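Local coordinates for beta-N-acetylhexosaminidase (Arthrobacter aurescens, PDB 3RCN) that hydrolyses terminal non-reducing N-acetyl-D-hexosamine residues of N-acetyl-beta-D-hexosaminides, as a family 20 glycosyl hydrolase, at the interface of chains A and B. Residues are numbered along the deposited sequence; one frame, centred on the assembly and turned at random. Chains: chain A/B, Beta-N-acetylhexosaminidase.

The interface of chains A and B. Residues chain A 115-116, 159, 468, 507-510; chain B 154-155, 158, 225, 228.
Two helices of chain B, 154-166 and 223-235, meet the A:Arg115-A:Gln116 loop, the end of helix 491-508 with the loop after it, and A:Arg159 on chain A helix 154-166. This patch belongs to a two-fold symmetric interface of the deposited assembly, which may or may not be the biological dimer; its centre lies about 34 Å from the predicted proton donor A:Glu316, so it is unlikely to act directly in catalysis.

The guanidinium of A:Arg115, turned by a bend at chi2 (-84°), grips two carboxylates through NH1, both bonds nearly linear. B:Asp225 crosses it at about a right angle and offers the anti lone pair of OD2, 2.8 Å from A:Arg115 NH1, within the guanidinium plane. B:Glu228 also sits at that edge, but its carboxylate stands 80° to the guanidinium, and A:Arg115 NH1 meets B:Glu228 OE1 from above the carboxylate plane, again at 2.8 Å. A:Ala508 CA lies 3.5 Å above the plane of the A:Arg115 guanidinium, over its centre.

B:Glu228 reaches out extended, CG anti to the backbone N (chi1 -178°), and splits its oxygens: B:Glu228 OE2 takes the backbone N-H of A:Gln116 in a nearly straight bond, 2.8 Å from A:Gln116 N, while OE1 also accepts from B:Lys154 NZ. Two cationic donors on OE1 would be expected to stabilise the ionised carboxylate. The lysine, bent at chi3 and chi4, makes in addition a weak bond to the carbonyl O of A:Ala508.

Farther along, A:Arg159 bends at chi2 and chi3 and crosses B:Asp155 obliquely. The poorly ordered B:Asp155 carboxylate lies alongside A:Arg159 CD, and the salt bridge from A:Arg159 NH1 to B:Asp155 OD2 is long at 3.7 Å. A:Gln116 NE2 lies over the guanidinium centre of A:Arg159, 3.4 Å above the plane, and B:Leu158 CD1 packs against the same amide. Water 3 joins A:Gln116 NE2, B:Lys154 NZ and B:Asp155 OD2, its oxygen standing 2.6 Å from B:Lys154 NZ.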
loop_
_atom_site.group_PDB
_atom_site.type_symbol
_atom_site.label_atom_id
_atom_site.label_comp_id
_atom_site.label_asym_id
_atom_site.label_seq_id
_atom_site.Cartn_x
_atom_site.Cartn_y
_atom_site.Cartn_z
ATOM N N ARG A 115 10.421 -9.966 2.577
ATOM C CA ARG A 115 10.000 -8.918 3.495
ATOM C C ARG A 115 10.735 -7.611 3.194
ATOM O O ARG A 115 11.800 -7.614 2.588
ATOM C CB ARG A 115 10.240 -9.352 4.942
ATOM C CG ARG A 115 9.553 -10.653 5.317
ATOM C CD ARG A 115 8.107 -10.435 5.718
ATOM N NE ARG A 115 7.437 -11.692 6.052
ATOM C CZ ARG A 115 6.196 -11.771 6.529
ATOM N NH1 ARG A 115 5.493 -10.667 6.740
ATOM N NH2 ARG A 115 5.664 -12.955 6.809
ATOM N N GLN A 116 10.166 -6.495 3.629
ATOM C CA GLN A 116 10.789 -5.188 3.437
ATOM C C GLN A 116 11.709 -4.795 4.601
ATOM O O GLN A 116 12.393 -3.784 4.533
ATOM C CB GLN A 116 9.720 -4.112 3.187
ATOM C CG GLN A 116 8.832 -4.373 1.945
ATOM C CD GLN A 116 7.754 -3.303 1.734
ATOM O OE1 GLN A 116 8.035 -2.097 1.746
ATOM N NE2 GLN A 116 6.511 -3.744 1.550
ATOM N N ARG A 159 2.706 -1.995 -5.325
ATOM C CA ARG A 159 2.803 -3.274 -4.614
ATOM C C ARG A 159 2.292 -4.432 -5.454
ATOM O O ARG A 159 2.887 -5.511 -5.479
ATOM C CB ARG A 159 2.059 -3.220 -3.279
ATOM C CG ARG A 159 2.922 -2.714 -2.143
ATOM C CD ARG A 159 3.579 -3.872 -1.432
ATOM N NE ARG A 159 4.972 -4.027 -1.792
ATOM C CZ ARG A 159 5.692 -5.099 -1.491
ATOM N NH1 ARG A 159 5.134 -6.102 -0.838
ATOM N NH2 ARG A 159 6.965 -5.182 -1.862
ATOM N N GLN A 468 -6.786 -8.445 -4.378
ATOM C CA GLN A 468 -5.836 -9.513 -4.046
ATOM C C GLN A 468 -6.540 -10.862 -3.919
ATOM O O GLN A 468 -6.012 -11.913 -4.302
ATOM C CB GLN A 468 -5.091 -9.183 -2.751
ATOM C CG GLN A 468 -4.181 -7.981 -2.877
ATOM C CD GLN A 468 -3.440 -7.695 -1.598
ATOM O OE1 GLN A 468 -3.915 -8.017 -0.507
ATOM N NE2 GLN A 468 -2.259 -7.098 -1.721
ATOM N N GLU A 507 2.116 -14.431 1.553
ATOM C CA GLU A 507 1.899 -13.832 2.860
ATOM C C GLU A 507 2.994 -12.821 3.149
ATOM O O GLU A 507 2.727 -11.747 3.667
ATOM C CB GLU A 507 1.842 -14.887 3.962
ATOM C CG GLU A 507 0.549 -15.695 3.983
ATOM C CD GLU A 507 0.591 -16.850 4.981
ATOM O OE1 GLU A 507 1.182 -16.691 6.084
ATOM O OE2 GLU A 507 0.035 -17.924 4.657
ATOM N N ALA A 508 4.224 -13.163 2.798
ATOM C CA ALA A 508 5.351 -12.292 3.081
ATOM C C ALA A 508 5.282 -10.978 2.285
ATOM O O ALA A 508 5.812 -9.955 2.718
ATOM C CB ALA A 508 6.673 -13.032 2.822
HETATM N N MSE A 509 4.624 -11.011 1.129
HETATM C CA MSE A 509 4.523 -9.834 0.264
HETATM C C MSE A 509 3.262 -9.014 0.534
HETATM O O MSE A 509 2.961 -8.064 -0.192
HETATM C CB MSE A 509 4.587 -10.230 -1.216
HETATM C CG MSE A 509 5.891 -10.902 -1.624
HETATM SE SE MSE A 509 6.175 -10.957 -3.560
HETATM C CE MSE A 509 6.800 -9.122 -3.803
ATOM N N GLY A 510 2.510 -9.402 1.557
ATOM C CA GLY A 510 1.321 -8.666 1.944
ATOM C C GLY A 510 0.081 -8.982 1.127
ATOM O O GLY A 510 -0.861 -8.193 1.075
ATOM N N LYS B 154 -1.014 -4.669 5.890
ATOM C CA LYS B 154 0.411 -4.488 6.153
ATOM C C LYS B 154 1.119 -3.529 5.173
ATOM O O LYS B 154 1.931 -2.697 5.594
ATOM C CB LYS B 154 1.085 -5.859 6.167
ATOM C CG LYS B 154 2.566 -5.844 6.482
ATOM C CD LYS B 154 3.051 -7.255 6.798
ATOM C CE LYS B 154 3.088 -8.158 5.554
ATOM N NZ LYS B 154 4.194 -7.787 4.628
ATOM N N ASP B 155 0.819 -3.651 3.877
ATOM C CA ASP B 155 1.394 -2.762 2.859
ATOM C C ASP B 155 1.174 -1.276 3.197
ATOM O O ASP B 155 2.062 -0.440 3.029
ATOM C CB ASP B 155 0.812 -3.071 1.465
ATOM C CG ASP B 155 1.370 -4.370 0.847
ATOM O OD1 ASP B 155 0.732 -4.914 -0.100
ATOM O OD2 ASP B 155 2.444 -4.839 1.303
ATOM N N LEU B 158 3.234 -0.048 6.446
ATOM C CA LEU B 158 4.643 0.259 6.231
ATOM C C LEU B 158 4.751 1.597 5.525
ATOM O O LEU B 158 5.713 2.349 5.737
ATOM C CB LEU B 158 5.330 -0.822 5.411
ATOM C CG LEU B 158 5.151 -2.236 5.951
ATOM C CD1 LEU B 158 5.634 -3.288 4.953
ATOM C CD2 LEU B 158 5.865 -2.365 7.302
ATOM N N ASP B 225 4.474 -10.794 10.553
ATOM C CA ASP B 225 4.048 -9.501 10.038
ATOM C C ASP B 225 4.409 -8.399 11.029
ATOM O O ASP B 225 4.885 -7.327 10.642
ATOM C CB ASP B 225 2.535 -9.484 9.783
ATOM C CG ASP B 225 2.106 -10.419 8.657
ATOM O OD1 ASP B 225 0.951 -10.896 8.726
ATOM O OD2 ASP B 225 2.895 -10.672 7.707
ATOM N N GLU B 228 8.176 -7.811 11.125
ATOM C CA GLU B 228 8.494 -6.969 9.982
ATOM C C GLU B 228 8.194 -5.495 10.253
ATOM O O GLU B 228 9.027 -4.620 10.020
ATOM C CB GLU B 228 7.743 -7.452 8.737
ATOM C CG GLU B 228 8.060 -6.656 7.460
ATOM C CD GLU B 228 7.388 -7.230 6.184
ATOM O OE1 GLU B 228 6.473 -8.073 6.293
ATOM O OE2 GLU B 228 7.772 -6.831 5.060
HETATM O O HOH W 1 -0.840 -5.660 2.882
HETATM O O HOH W 2 4.420 -1.361 1.303
HETATM O O HOH W 3 4.952 -6.151 2.695
#